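Local coordinates for tailspike protein (Acinetobacter phage vB_ApiP_P1, PDB 6E1R) that probably binds and hydrolyses capsular polysaccharide of its Acinetobacter host as a trimeric tailspike built around an elongated parallel beta-helix, at residues T509-W521 and A531-M543. Numbering follows the deposited sequence.
Sequences TSGAAASHPSFTW and ATAVGSTAGRFAM
Phe-519 drives the edge of its ring into the face of Phe-541 while the methyl group of the selenomethionine Met-543 lies over one of its own faces. The two phenyl planes stand at 87°, and Phe-519 CZ comes 3.6 Å from Phe-541 CG. Over the Phe-519 face, Met-543 CE sits 3.6 Å from the ring centroid, a CH-pi contact made possible by the bend of the selenomethionine chain at chi2 (68°), with the selenium itself farther off and oblique. Met-543 CG meets the edge of the Trp-521 indole at CH2, and Ala-531 CB covers a face of the indole's six-membered ring. Phe-443 and Val-470 close in around this apolar group.

At the other end, Thr-537 turns OG1 beside its backbone N (chi1 -68°), where it lies within hydrogen-bonding distance of both His-516 O (2.9 Å) and Val-534 O (3.0 Å). Close by, Gly-511 CA points a hydrogen at Val-534 O. The two loops are tied by backbone hydrogen bonds from Ser-536 N to Gly-511 O (2.9 Å) and from Ala-538 N to Ala-514 O. Thr-520 and Thr-532 exchange backbone hydrogen bonds, and a water joins Thr-520 O to Thr-532 OG1, which also bonds Ser-448.

Antiparallel pairing of 519-521 with 531-533 belongs to the hairpin of strands 519-523 and 528-533; the aromatic cluster packs this hairpin's sheet against the sheet containing 539-548, as in the core of a beta-sandwich, here in the C-terminal domain beyond the parallel beta-helix.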
ATOM      1  N   THR A 509      -1.700 -21.498 -56.664  1.00 38.68           N
ATOM      2  CA  THR A 509      -2.889 -22.277 -56.341  1.00 38.34           C
ATOM      3  C   THR A 509      -3.202 -23.346 -57.382  1.00 35.44           C
ATOM      4  O   THR A 509      -4.260 -23.979 -57.303  1.00 31.76           O
ATOM      5  CB  THR A 509      -4.097 -21.353 -56.169  1.00 41.59           C
ATOM      6  OG1 THR A 509      -4.279 -20.573 -57.358  1.00 44.21           O
ATOM      7  CG2 THR A 509      -3.894 -20.421 -54.985  1.00 42.94           C
ATOM      8  N   SER A 510      -2.315 -23.568 -58.352  1.00 41.44           N
ATOM      9  CA  SER A 510      -2.597 -24.477 -59.453  1.00 42.27           C
ATOM     10  C   SER A 510      -1.754 -25.742 -59.438  1.00 44.01           C
ATOM     11  O   SER A 510      -2.052 -26.669 -60.199  1.00 48.17           O
ATOM     12  CB  SER A 510      -2.398 -23.756 -60.795  1.00 40.28           C
ATOM     13  OG  SER A 510      -3.324 -22.696 -60.944  1.00 43.84           O
ATOM     14  N   GLY A 511      -0.721 -25.813 -58.605  1.00 37.65           N
ATOM     15  CA  GLY A 511       0.078 -27.020 -58.521  1.00 35.47           C
ATOM     16  C   GLY A 511       0.984 -27.252 -59.707  1.00 37.16           C
ATOM     17  O   GLY A 511       1.233 -28.406 -60.071  1.00 42.04           O
ATOM     18  N   ALA A 512       1.486 -26.180 -60.326  1.00 38.01           N
ATOM     19  CA  ALA A 512       2.385 -26.334 -61.465  1.00 35.75           C
ATOM     20  C   ALA A 512       3.673 -27.041 -61.069  1.00 40.51           C
ATOM     21  O   ALA A 512       4.316 -27.677 -61.911  1.00 46.83           O
ATOM     22  CB  ALA A 512       2.692 -24.969 -62.081  1.00 33.40           C
ATOM     23  N   ALA A 513       4.065 -26.940 -59.802  1.00 36.98           N
ATOM     24  CA  ALA A 513       5.225 -27.638 -59.270  1.00 38.50           C
ATOM     25  C   ALA A 513       4.841 -28.312 -57.960  1.00 41.32           C
ATOM     26  O   ALA A 513       3.787 -28.039 -57.379  1.00 44.63           O
ATOM     27  CB  ALA A 513       6.409 -26.685 -59.061  1.00 38.48           C
ATOM     28  N   ALA A 514       5.712 -29.212 -57.499  1.00 37.52           N
ATOM     29  CA  ALA A 514       5.428 -29.956 -56.276  1.00 43.25           C
ATOM     30  C   ALA A 514       5.446 -29.049 -55.052  1.00 42.21           C
ATOM     31  O   ALA A 514       4.667 -29.250 -54.113  1.00 41.92           O
ATOM     32  CB  ALA A 514       6.428 -31.099 -56.114  1.00 44.47           C
ATOM     33  N   SER A 515       6.322 -28.047 -55.042  1.00 44.73           N
ATOM     34  CA  SER A 515       6.491 -27.165 -53.893  1.00 47.26           C
ATOM     35  C   SER A 515       5.447 -26.054 -53.823  1.00 49.12           C
ATOM     36  O   SER A 515       5.565 -25.173 -52.965  1.00 49.43           O
ATOM     37  CB  SER A 515       7.895 -26.554 -53.910  1.00 50.78           C
ATOM     38  OG  SER A 515       8.104 -25.790 -55.086  1.00 52.95           O
ATOM     39  N   HIS A 516       4.437 -26.069 -54.692  1.00 44.58           N
ATOM     40  CA  HIS A 516       3.429 -25.013 -54.665  1.00 40.88           C
ATOM     41  C   HIS A 516       2.329 -25.366 -53.672  1.00 38.78           C
ATOM     42  O   HIS A 516       1.814 -26.490 -53.704  1.00 35.06           O
ATOM     43  CB  HIS A 516       2.829 -24.800 -56.047  1.00 43.45           C
ATOM     44  CG  HIS A 516       3.803 -24.279 -57.057  1.00 44.31           C
ATOM     45  ND1 HIS A 516       3.428 -23.910 -58.332  1.00 42.35           N
ATOM     46  CD2 HIS A 516       5.138 -24.060 -56.980  1.00 42.52           C
ATOM     47  CE1 HIS A 516       4.490 -23.489 -58.996  1.00 42.03           C
ATOM     48  NE2 HIS A 516       5.539 -23.570 -58.198  1.00 42.01           N
ATOM     49  N   PRO A 517       1.943 -24.447 -52.784  1.00 41.89           N
ATOM     50  CA  PRO A 517       0.891 -24.739 -51.785  1.00 40.32           C
ATOM     51  C   PRO A 517      -0.513 -24.646 -52.374  1.00 38.64           C
ATOM     52  O   PRO A 517      -1.328 -23.785 -52.025  1.00 36.28           O
ATOM     53  CB  PRO A 517       1.154 -23.676 -50.715  1.00 44.39           C
ATOM     54  CG  PRO A 517       1.691 -22.518 -51.488  1.00 42.51           C
ATOM     55  CD  PRO A 517       2.513 -23.100 -52.608  1.00 43.55           C
ATOM     56  N   SER A 518      -0.816 -25.565 -53.287  1.00 45.28           N
ATOM     57  CA  SER A 518      -2.072 -25.562 -54.029  1.00 43.56           C
ATOM     58  C   SER A 518      -2.992 -26.639 -53.470  1.00 41.37           C
ATOM     59  O   SER A 518      -2.649 -27.827 -53.498  1.00 40.28           O
ATOM     60  CB  SER A 518      -1.815 -25.791 -55.516  1.00 44.45           C
ATOM     61  OG  SER A 518      -0.802 -24.922 -55.992  1.00 46.59           O
ATOM     62  N   PHE A 519      -4.159 -26.230 -52.972  1.00 36.91           N
ATOM     63  CA  PHE A 519      -5.056 -27.165 -52.307  1.00 37.39           C
ATOM     64  C   PHE A 519      -6.505 -26.790 -52.583  1.00 34.73           C
ATOM     65  O   PHE A 519      -6.843 -25.615 -52.748  1.00 31.25           O
ATOM     66  CB  PHE A 519      -4.803 -27.201 -50.795  1.00 35.27           C
ATOM     67  CG  PHE A 519      -3.370 -27.460 -50.431  1.00 32.44           C
ATOM     68  CD1 PHE A 519      -2.855 -28.744 -50.465  1.00 29.88           C
ATOM     69  CD2 PHE A 519      -2.535 -26.416 -50.070  1.00 32.00           C
ATOM     70  CE1 PHE A 519      -1.534 -28.983 -50.139  1.00 32.47           C
ATOM     71  CE2 PHE A 519      -1.216 -26.650 -49.741  1.00 34.62           C
ATOM     72  CZ  PHE A 519      -0.714 -27.936 -49.775  1.00 33.66           C
ATOM     73  N   THR A 520      -7.357 -27.813 -52.630  1.00 33.43           N
ATOM     74  CA  THR A 520      -8.803 -27.655 -52.654  1.00 32.71           C
ATOM     75  C   THR A 520      -9.359 -28.043 -51.290  1.00 36.40           C
ATOM     76  O   THR A 520      -8.900 -29.011 -50.678  1.00 40.67           O
ATOM     77  CB  THR A 520      -9.434 -28.518 -53.753  1.00 33.82           C
ATOM     78  OG1 THR A 520      -8.896 -28.139 -55.026  1.00 31.22           O
ATOM     79  CG2 THR A 520     -10.946 -28.343 -53.779  1.00 37.09           C
ATOM     80  N   TRP A 521     -10.350 -27.290 -50.821  1.00 38.69           N
ATOM     81  CA  TRP A 521     -10.792 -27.353 -49.436  1.00 37.42           C
ATOM     82  C   TRP A 521     -12.167 -27.996 -49.313  1.00 34.62           C
ATOM     83  O   TRP A 521     -13.060 -27.747 -50.129  1.00 40.27           O
ATOM     84  CB  TRP A 521     -10.805 -25.953 -48.821  1.00 39.50           C
ATOM     85  CG  TRP A 521      -9.458 -25.323 -48.869  1.00 45.03           C
ATOM     86  CD1 TRP A 521      -8.967 -24.503 -49.844  1.00 47.30           C
ATOM     87  CD2 TRP A 521      -8.406 -25.486 -47.913  1.00 42.54           C
ATOM     88  NE1 TRP A 521      -7.677 -24.136 -49.547  1.00 45.86           N
ATOM     89  CE2 TRP A 521      -7.310 -24.726 -48.366  1.00 43.88           C
ATOM     90  CE3 TRP A 521      -8.287 -26.195 -46.715  1.00 44.23           C
ATOM     91  CZ2 TRP A 521      -6.111 -24.656 -47.661  1.00 43.76           C
ATOM     92  CZ3 TRP A 521      -7.097 -26.124 -46.018  1.00 44.21           C
ATOM     93  CH2 TRP A 521      -6.024 -25.363 -46.493  1.00 43.96           C
ATOM     94  N   ALA A 531      -7.567 -30.372 -46.625  1.00 39.16           N
ATOM     95  CA  ALA A 531      -6.891 -29.840 -47.799  1.00 40.91           C
ATOM     96  C   ALA A 531      -6.466 -30.994 -48.696  1.00 47.11           C
ATOM     97  O   ALA A 531      -5.863 -31.962 -48.221  1.00 52.66           O
ATOM     98  CB  ALA A 531      -5.672 -29.004 -47.401  1.00 42.13           C
ATOM     99  N   THR A 532      -6.779 -30.889 -49.984  1.00 43.17           N
ATOM    100  CA  THR A 532      -6.425 -31.901 -50.971  1.00 42.47           C
ATOM    101  C   THR A 532      -5.448 -31.307 -51.975  1.00 41.82           C
ATOM    102  O   THR A 532      -5.726 -30.260 -52.569  1.00 43.31           O
ATOM    103  CB  THR A 532      -7.669 -32.428 -51.691  1.00 39.75           C
ATOM    104  OG1 THR A 532      -8.595 -32.942 -50.728  1.00 37.26           O
ATOM    105  CG2 THR A 532      -7.292 -33.533 -52.666  1.00 34.54           C
ATOM    106  N   ALA A 533      -4.315 -31.979 -52.169  1.00 40.32           N
ATOM    107  CA  ALA A 533      -3.279 -31.464 -53.054  1.00 41.04           C
ATOM    108  C   ALA A 533      -3.788 -31.368 -54.488  1.00 44.86           C
ATOM    109  O   ALA A 533      -4.536 -32.227 -54.961  1.00 45.08           O
ATOM    110  CB  ALA A 533      -2.040 -32.358 -52.993  1.00 40.21           C
ATOM    111  N   VAL A 534      -3.373 -30.309 -55.181  1.00 40.68           N
ATOM    112  CA  VAL A 534      -3.826 -30.011 -56.533  1.00 37.33           C
ATOM    113  C   VAL A 534      -2.642 -30.130 -57.483  1.00 38.15           C
ATOM    114  O   VAL A 534      -1.559 -29.600 -57.206  1.00 43.84           O
ATOM    115  CB  VAL A 534      -4.458 -28.611 -56.614  1.00 37.29           C
ATOM    116  CG1 VAL A 534      -4.794 -28.253 -58.052  1.00 27.97           C
ATOM    117  CG2 VAL A 534      -5.700 -28.546 -55.740  1.00 41.96           C
ATOM    118  N   GLY A 535      -2.851 -30.816 -58.602  1.00 42.92           N
ATOM    119  CA  GLY A 535      -1.815 -30.893 -59.620  1.00 39.27           C
ATOM    120  C   GLY A 535      -0.638 -31.722 -59.152  1.00 37.93           C
ATOM    121  O   GLY A 535      -0.791 -32.865 -58.707  1.00 37.05           O
ATOM    122  N   SER A 536       0.557 -31.143 -59.249  1.00 40.34           N
ATOM    123  CA  SER A 536       1.787 -31.824 -58.877  1.00 41.96           C
ATOM    124  C   SER A 536       2.173 -31.598 -57.423  1.00 44.21           C
ATOM    125  O   SER A 536       3.235 -32.068 -57.002  1.00 47.32           O
ATOM    126  CB  SER A 536       2.936 -31.372 -59.786  1.00 46.19           C
ATOM    127  OG  SER A 536       2.612 -31.568 -61.152  1.00 52.08           O
ATOM    128  N   THR A 537       1.337 -30.903 -56.652  1.00 42.52           N
ATOM    129  CA  THR A 537       1.683 -30.534 -55.285  1.00 38.66           C
ATOM    130  C   THR A 537       1.951 -31.769 -54.436  1.00 36.56           C
ATOM    131  O   THR A 537       1.121 -32.682 -54.361  1.00 34.85           O
ATOM    132  CB  THR A 537       0.558 -29.702 -54.665  1.00 38.96           C
ATOM    133  OG1 THR A 537       0.484 -28.429 -55.321  1.00 40.40           O
ATOM    134  CG2 THR A 537       0.798 -29.494 -53.175  1.00 34.78           C
ATOM    135  N   ALA A 538       3.118 -31.794 -53.793  1.00 38.37           N
ATOM    136  CA  ALA A 538       3.491 -32.889 -52.910  1.00 41.73           C
ATOM    137  C   ALA A 538       4.640 -32.435 -52.022  1.00 42.21           C
ATOM    138  O   ALA A 538       5.539 -31.722 -52.477  1.00 41.27           O
ATOM    139  CB  ALA A 538       3.892 -34.139 -53.703  1.00 32.18           C
ATOM    140  N   GLY A 539       4.605 -32.854 -50.757  1.00 40.58           N
ATOM    141  CA  GLY A 539       5.638 -32.540 -49.798  1.00 44.05           C
ATOM    142  C   GLY A 539       5.038 -32.043 -48.502  1.00 42.58           C
ATOM    143  O   GLY A 539       3.848 -32.235 -48.230  1.00 45.11           O
ATOM    144  N   ARG A 540       5.874 -31.394 -47.697  1.00 45.53           N
ATOM    145  CA  ARG A 540       5.475 -30.894 -46.388  1.00 40.91           C
ATOM    146  C   ARG A 540       5.076 -29.428 -46.484  1.00 42.19           C
ATOM    147  O   ARG A 540       5.840 -28.602 -46.992  1.00 46.78           O
ATOM    148  CB  ARG A 540       6.602 -31.075 -45.369  1.00 37.62           C
ATOM    149  CG  ARG A 540       6.330 -30.408 -44.032  1.00 39.59           C
ATOM    150  CD  ARG A 540       7.196 -31.006 -42.943  1.00 35.83           C
ATOM    151  NE  ARG A 540       6.834 -32.399 -42.702  1.00 38.95           N
ATOM    152  CZ  ARG A 540       7.366 -33.163 -41.756  1.00 43.59           C
ATOM    153  NH1 ARG A 540       8.296 -32.672 -40.948  1.00 50.35           N
ATOM    154  NH2 ARG A 540       6.968 -34.420 -41.618  1.00 40.54           N
ATOM    155  N   PHE A 541       3.881 -29.114 -45.990  1.00 38.08           N
ATOM    156  CA  PHE A 541       3.336 -27.767 -46.024  1.00 40.09           C
ATOM    157  C   PHE A 541       2.837 -27.388 -44.635  1.00 43.80           C
ATOM    158  O   PHE A 541       2.749 -28.222 -43.729  1.00 47.63           O
ATOM    159  CB  PHE A 541       2.204 -27.650 -47.055  1.00 38.35           C
ATOM    160  CG  PHE A 541       2.645 -27.902 -48.471  1.00 40.76           C
ATOM    161  CD1 PHE A 541       2.737 -29.195 -48.964  1.00 38.68           C
ATOM    162  CD2 PHE A 541       2.964 -26.846 -49.310  1.00 39.68           C
ATOM    163  CE1 PHE A 541       3.144 -29.428 -50.263  1.00 37.29           C
ATOM    164  CE2 PHE A 541       3.370 -27.073 -50.611  1.00 38.79           C
ATOM    165  CZ  PHE A 541       3.461 -28.366 -51.089  1.00 37.99           C
ATOM    166  N   ALA A 542       2.513 -26.107 -44.470  1.00 38.18           N
ATOM    167  CA  ALA A 542       2.014 -25.591 -43.202  1.00 37.24           C
ATOM    168  C   ALA A 542       0.948 -24.543 -43.471  1.00 37.97           C
ATOM    169  O   ALA A 542       1.158 -23.633 -44.280  1.00 40.20           O
ATOM    170  CB  ALA A 542       3.148 -24.993 -42.362  1.00 38.89           C
HETATM  171  N   MSE A 543      -0.187 -24.668 -42.792  1.00 36.15           N
HETATM  172  CA  MSE A 543      -1.289 -23.728 -42.960  1.00 38.17           C
HETATM  173  C   MSE A 543      -1.435 -22.795 -41.764  1.00 45.64           C
HETATM  174  O   MSE A 543      -1.075 -23.143 -40.637  1.00 49.93           O
HETATM  175  CB  MSE A 543      -2.609 -24.474 -43.183  1.00 41.41           C
HETATM  176  CG  MSE A 543      -2.825 -24.995 -44.596  1.00 54.12           C
HETATM  177 SE   MSE A 543      -1.613 -26.436 -45.097  1.00 67.45          SE
HETATM  178  CE  MSE A 543      -2.629 -27.174 -46.584  1.00 67.86           C
TER
HETATM  179  O   HOH W   1       1.785 -29.785 -62.977  1.00 31.74           O
HETATM  180  O   HOH W   2     -10.498 -30.953 -49.921  1.00 30.95           O